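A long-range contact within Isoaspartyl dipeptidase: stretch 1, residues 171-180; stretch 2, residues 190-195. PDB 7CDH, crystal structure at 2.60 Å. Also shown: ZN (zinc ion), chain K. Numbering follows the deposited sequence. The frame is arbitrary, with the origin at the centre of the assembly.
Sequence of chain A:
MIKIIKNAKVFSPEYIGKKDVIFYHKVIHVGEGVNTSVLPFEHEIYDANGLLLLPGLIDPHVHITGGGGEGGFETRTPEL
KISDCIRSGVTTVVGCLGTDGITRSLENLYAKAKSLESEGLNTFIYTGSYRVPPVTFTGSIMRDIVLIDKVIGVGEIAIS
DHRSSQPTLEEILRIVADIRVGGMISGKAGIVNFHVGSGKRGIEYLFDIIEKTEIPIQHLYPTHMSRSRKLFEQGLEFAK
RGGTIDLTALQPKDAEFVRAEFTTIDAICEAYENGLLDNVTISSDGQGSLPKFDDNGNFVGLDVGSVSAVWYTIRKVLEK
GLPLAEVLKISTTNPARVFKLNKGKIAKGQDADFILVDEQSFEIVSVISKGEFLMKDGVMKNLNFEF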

ATOM      1  N   GLU A 171     -23.290  -0.987  -3.910  1.00 34.24           N
ATOM      2  CA  GLU A 171     -22.100  -0.348  -4.528  1.00 33.98           C
ATOM      3  C   GLU A 171     -22.544   0.967  -5.178  1.00 31.26           C
ATOM      4  O   GLU A 171     -21.886   2.003  -4.915  1.00 29.41           O
ATOM      5  N   ILE A 172     -23.617   0.937  -5.983  1.00 29.40           N
ATOM      6  CA  ILE A 172     -24.224   2.169  -6.591  1.00 30.36           C
ATOM      7  C   ILE A 172     -24.506   3.218  -5.495  1.00 29.41           C
ATOM      8  O   ILE A 172     -24.145   4.372  -5.698  1.00 31.66           O
ATOM      9  N   LEU A 173     -25.193   2.862  -4.409  1.00 28.20           N
ATOM     10  CA  LEU A 173     -25.619   3.847  -3.377  1.00 30.28           C
ATOM     11  C   LEU A 173     -24.385   4.546  -2.789  1.00 30.46           C
ATOM     12  O   LEU A 173     -24.447   5.798  -2.588  1.00 27.78           O
ATOM     13  N   ARG A 174     -23.320   3.786  -2.498  1.00 26.48           N
ATOM     14  CA  ARG A 174     -22.109   4.383  -1.928  1.00 26.75           C
ATOM     15  C   ARG A 174     -21.572   5.439  -2.916  1.00 29.92           C
ATOM     16  O   ARG A 174     -21.300   6.581  -2.463  1.00 30.43           O
ATOM     17  N   ILE A 175     -21.493   5.106  -4.212  1.00 28.44           N
ATOM     18  CA  ILE A 175     -20.965   5.998  -5.284  1.00 30.28           C
ATOM     19  C   ILE A 175     -21.875   7.227  -5.405  1.00 30.06           C
ATOM     20  O   ILE A 175     -21.352   8.344  -5.430  1.00 26.85           O
ATOM     21  N   VAL A 176     -23.189   7.039  -5.433  1.00 30.98           N
ATOM     22  CA  VAL A 176     -24.116   8.195  -5.559  1.00 34.09           C
ATOM     23  C   VAL A 176     -23.973   9.072  -4.308  1.00 34.49           C
ATOM     24  O   VAL A 176     -23.892  10.286  -4.465  1.00 32.20           O
ATOM     25  N   ALA A 177     -23.958   8.496  -3.109  1.00 33.44           N
ATOM     26  CA  ALA A 177     -23.818   9.296  -1.864  1.00 35.13           C
ATOM     27  C   ALA A 177     -22.482  10.045  -1.844  1.00 31.27           C
ATOM     28  O   ALA A 177     -22.456  11.196  -1.402  1.00 31.52           O
ATOM     29  N   ASP A 178     -21.409   9.436  -2.334  1.00 32.84           N
ATOM     30  CA  ASP A 178     -20.065  10.071  -2.330  1.00 32.32           C
ATOM     31  C   ASP A 178     -20.064  11.250  -3.313  1.00 30.16           C
ATOM     32  O   ASP A 178     -19.585  12.322  -2.956  1.00 32.69           O
ATOM     33  N   ILE A 179     -20.657  11.119  -4.481  1.00 27.78           N
ATOM     34  CA  ILE A 179     -20.579  12.213  -5.473  1.00 29.55           C
ATOM     35  C   ILE A 179     -21.559  13.320  -5.054  1.00 28.51           C
ATOM     36  O   ILE A 179     -21.200  14.498  -5.165  1.00 28.64           O
ATOM     37  N   ARG A 180     -22.689  12.980  -4.446  1.00 28.06           N
ATOM     38  CA  ARG A 180     -23.613  13.985  -3.875  1.00 30.40           C
ATOM     39  C   ARG A 180     -22.897  14.771  -2.782  1.00 27.98           C
ATOM     40  O   ARG A 180     -22.943  16.023  -2.792  1.00 25.39           O
ATOM     41  N   GLY A 190     -22.696  17.413  -8.761  1.00 34.64           N
ATOM     42  CA  GLY A 190     -22.492  16.025  -8.331  1.00 36.10           C
ATOM     43  C   GLY A 190     -23.366  15.061  -9.103  1.00 36.19           C
ATOM     44  O   GLY A 190     -24.248  14.474  -8.495  1.00 45.46           O
ATOM     45  N   ILE A 191     -23.122  14.896 -10.397  1.00 32.18           N
ATOM     46  CA  ILE A 191     -23.981  14.067 -11.282  1.00 33.52           C
ATOM     47  C   ILE A 191     -23.431  12.639 -11.288  1.00 33.10           C
ATOM     48  O   ILE A 191     -22.214  12.467 -11.287  1.00 37.48           O
ATOM     49  N   VAL A 192     -24.293  11.647 -11.182  1.00 30.30           N
ATOM     50  CA  VAL A 192     -23.971  10.260 -11.593  1.00 33.66           C
ATOM     51  C   VAL A 192     -24.616  10.083 -12.968  1.00 32.87           C
ATOM     52  O   VAL A 192     -25.814  10.217 -13.037  1.00 30.37           O
ATOM     53  N   ASN A 193     -23.812   9.831 -14.001  1.00 32.96           N
ATOM     54  CA  ASN A 193     -24.265   9.522 -15.371  1.00 34.12           C
ATOM     55  C   ASN A 193     -24.270   7.997 -15.498  1.00 37.43           C
ATOM     56  O   ASN A 193     -23.203   7.364 -15.302  1.00 34.49           O
ATOM     57  N   PHE A 194     -25.442   7.421 -15.757  1.00 35.80           N
ATOM     58  CA  PHE A 194     -25.619   5.961 -15.939  1.00 32.49           C
ATOM     59  C   PHE A 194     -25.665   5.691 -17.433  1.00 34.32           C
ATOM     60  O   PHE A 194     -26.538   6.262 -18.100  1.00 33.61           O
ATOM     61  N   HIS A 195     -24.723   4.890 -17.933  1.00 33.35           N
ATOM     62  CA  HIS A 195     -24.899   4.188 -19.216  1.00 31.71           C
ATOM     63  C   HIS A 195     -25.949   3.102 -19.011  1.00 33.77           C
ATOM     64  O   HIS A 195     -25.699   2.162 -18.236  1.00 35.78           O
TER

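Residues 171-180 form part of a helix and residues 191-195 a strand that runs back along it, the angle between their N-to-C directions being 142° and the closest approach of their axes 8.3 Å. In the register between helix and strand, Val176 pairs with Val192, their CA atoms 6.4 Å apart; the backbones come closer still near Gly190, whose CA is 5.1 Å from Ile179 CA. No hydrogen bond crosses the interface. The helix backbone is bonded i to i+4, as in Val176 N to Ile172 O at 2.8 Å and Arg180 N to Val176 O at 3.0 Å. The side-chain contacts between the stretches are apolar. The buried area is 285 Å² summed over both sides.

On the helix, the contacting residues are Ile172, Val176 and Ile179, whose spacing of four and then three keeps them on one face. Ile179 is the one whose CA-to-CB bond points toward the strand, and it has the largest covered area of any residue here. Its chi1 of -145° falls between wells, while chi2 is p at 63°. In this conformation CG2 reaches Val192 CG2 at 3.3 Å, a tight distance for two methyl carbons, and also lies 3.7 Å from Gly190 O. At 2.60 Å resolution, the off-well chi1 and the short methyl contact both deserve some caution.

Val192 answers from the strand, its CA-to-CB bond also directed toward the helix. With chi1 t at -178°, its CG2 sits between two helix residues, touching Val176 CG2 at 3.7 Å as well as Ile179. Val176 leaves the helix sideways, but chi1 t at 173° places CG2 on the strand side. That same methyl lies 4.2 Å from Phe194 CZ, so it bridges two strand residues.

Phe194 also starts sideways, yet its end comes nearer the helix. Chi1 m at -66° and chi2 of -78° extend the ring so that its edge meets the helix: Ile172 CG2 is 4.1 Å from Phe194 CE1, and both this methyl and Val176 CG2 lie near the ring plane. Ile172 itself is m at chi1 (-60°) and m at chi2 (-46°).

Strand alternation accounts for the residues that take no side-chain part. Ile191 points away, and its side chain makes no contact with the helix, and Asn193 and His195 are out of reach; the amide of Asn193 is hydrogen-bonded elsewhere in the structure. His195, with chi1 t at 167° and chi2 of 98°, binds the zinc ion through ND1 at 2.1 Å, with two further atoms from elsewhere in the structure.

Gly190 closes the other end of the contact. Its phi of 72° by itself favours glycine, and an ideal CB would lie only 2.7 Å from Ile179 O, a clash. The charged helix residues Glu171, Arg174, Asp178 and Arg180 make no contact with the strand; the side-chain polar atoms of Glu171, Arg174 and Asp178, and NE and NH1 of Arg180, are hydrogen-bonded elsewhere in the structure.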

ATOM      1  CB  GLU A 171     -21.443  -1.257  -5.561  1.00 39.55           C
ATOM      2  CG  GLU A 171     -20.777  -2.494  -4.999  1.00 40.71           C
ATOM      3  CD  GLU A 171     -20.155  -3.382  -6.080  1.00 44.17           C
ATOM      4  OE1 GLU A 171     -20.893  -3.795  -6.995  1.00 38.19           O
ATOM      5  OE2 GLU A 171     -18.911  -3.630  -6.022  1.00 44.89           O
ATOM      6  CB  ILE A 172     -25.514   1.879  -7.385  1.00 31.41           C
ATOM      7  CG1 ILE A 172     -25.296   0.913  -8.552  1.00 33.60           C
ATOM      8  CG2 ILE A 172     -26.111   3.184  -7.879  1.00 34.97           C
ATOM      9  CD1 ILE A 172     -24.067   1.262  -9.372  1.00 38.31           C
ATOM     10  CB  LEU A 173     -26.418   3.167  -2.259  1.00 31.74           C
ATOM     11  CG  LEU A 173     -27.883   2.873  -2.566  1.00 35.63           C
ATOM     12  CD1 LEU A 173     -28.505   2.073  -1.431  1.00 36.01           C
ATOM     13  CD2 LEU A 173     -28.656   4.159  -2.817  1.00 36.43           C
ATOM     14  CB  ARG A 174     -21.107   3.284  -1.604  1.00 27.13           C
ATOM     15  CG  ARG A 174     -19.746   3.791  -1.125  1.00 28.12           C
ATOM     16  CD  ARG A 174     -19.732   4.610   0.153  1.00 30.37           C
ATOM     17  NE  ARG A 174     -20.749   4.182   1.100  1.00 31.77           N
ATOM     18  CZ  ARG A 174     -20.700   3.063   1.811  1.00 33.71           C
ATOM     19  NH1 ARG A 174     -19.660   2.245   1.699  1.00 32.07           N
ATOM     20  NH2 ARG A 174     -21.700   2.774   2.628  1.00 33.40           N
ATOM     21  CB  ILE A 175     -20.827   5.232  -6.618  1.00 32.30           C
ATOM     22  CG1 ILE A 175     -19.684   4.218  -6.560  1.00 30.42           C
ATOM     23  CG2 ILE A 175     -20.672   6.188  -7.807  1.00 33.34           C
ATOM     24  CD1 ILE A 175     -19.934   3.033  -7.462  1.00 34.37           C
ATOM     25  CB  VAL A 176     -25.568   7.758  -5.789  1.00 32.19           C
ATOM     26  CG1 VAL A 176     -26.508   8.942  -5.744  1.00 32.84           C
ATOM     27  CG2 VAL A 176     -25.727   7.020  -7.100  1.00 33.14           C
ATOM     28  CB  ALA A 177     -23.977   8.442  -0.637  1.00 36.53           C
ATOM     29  CB  ASP A 178     -18.973   9.029  -2.568  1.00 33.62           C
ATOM     30  CG  ASP A 178     -18.707   8.140  -1.346  1.00 38.08           C
ATOM     31  OD1 ASP A 178     -19.399   8.348  -0.285  1.00 35.59           O
ATOM     32  OD2 ASP A 178     -17.811   7.214  -1.448  1.00 33.55           O
ATOM     33  CB  ILE A 179     -20.762  11.659  -6.898  1.00 34.42           C
ATOM     34  CG1 ILE A 179     -19.895  12.416  -7.913  1.00 42.42           C
ATOM     35  CG2 ILE A 179     -22.220  11.652  -7.308  1.00 38.25           C
ATOM     36  CD1 ILE A 179     -18.400  12.289  -7.672  1.00 39.62           C
ATOM     37  CB  ARG A 180     -24.904  13.363  -3.351  1.00 35.45           C
ATOM     38  CG  ARG A 180     -25.668  14.273  -2.408  1.00 40.09           C
ATOM     39  CD  ARG A 180     -27.105  13.834  -2.304  1.00 50.38           C
ATOM     40  NE  ARG A 180     -27.869  14.675  -1.387  1.00 61.97           N
ATOM     41  CZ  ARG A 180     -28.196  15.959  -1.590  1.00 69.06           C
ATOM     42  NH1 ARG A 180     -27.811  16.605  -2.676  1.00 69.94           N
ATOM     43  NH2 ARG A 180     -28.912  16.611  -0.692  1.00 71.83           N
ATOM     44  CB  ILE A 191     -24.030  14.683 -12.693  1.00 36.67           C
ATOM     45  CG1 ILE A 191     -24.607  16.104 -12.669  1.00 39.44           C
ATOM     46  CG2 ILE A 191     -24.779  13.780 -13.658  1.00 35.66           C
ATOM     47  CD1 ILE A 191     -25.853  16.262 -11.801  1.00 38.09           C
ATOM     48  CB  VAL A 192     -24.477   9.214 -10.583  1.00 36.97           C
ATOM     49  CG1 VAL A 192     -24.094   7.798 -10.994  1.00 33.99           C
ATOM     50  CG2 VAL A 192     -23.982   9.529  -9.184  1.00 40.34           C
ATOM     51  CB  ASN A 193     -23.401  10.262 -16.389  1.00 38.02           C
ATOM     52  CG  ASN A 193     -23.745   9.971 -17.834  1.00 37.09           C
ATOM     53  OD1 ASN A 193     -22.859   9.762 -18.648  1.00 38.82           O
ATOM     54  ND2 ASN A 193     -25.014  10.032 -18.178  1.00 39.47           N
ATOM     55  CB  PHE A 194     -26.899   5.460 -15.277  1.00 31.16           C
ATOM     56  CG  PHE A 194     -26.868   5.574 -13.784  1.00 29.71           C
ATOM     57  CD1 PHE A 194     -26.165   4.664 -13.021  1.00 28.34           C
ATOM     58  CD2 PHE A 194     -27.491   6.624 -13.146  1.00 29.94           C
ATOM     59  CE1 PHE A 194     -26.117   4.786 -11.643  1.00 29.62           C
ATOM     60  CE2 PHE A 194     -27.432   6.750 -11.764  1.00 29.39           C
ATOM     61  CZ  PHE A 194     -26.750   5.827 -11.019  1.00 29.68           C
ATOM     62  CB  HIS A 195     -23.591   3.611 -19.722  1.00 32.66           C
ATOM     63  CG  HIS A 195     -23.784   2.654 -20.840  1.00 30.69           C
ATOM     64  ND1 HIS A 195     -23.631   3.038 -22.152  1.00 28.22           N
ATOM     65  CD2 HIS A 195     -24.177   1.358 -20.841  1.00 31.05           C
ATOM     66  CE1 HIS A 195     -23.890   1.989 -22.922  1.00 33.24           C
ATOM     67  NE2 HIS A 195     -24.222   0.931 -22.144  1.00 28.82           N
TER
HETATM   68 ZN    ZN K 410     -22.836   4.788 -23.035  1.00 50.84          ZN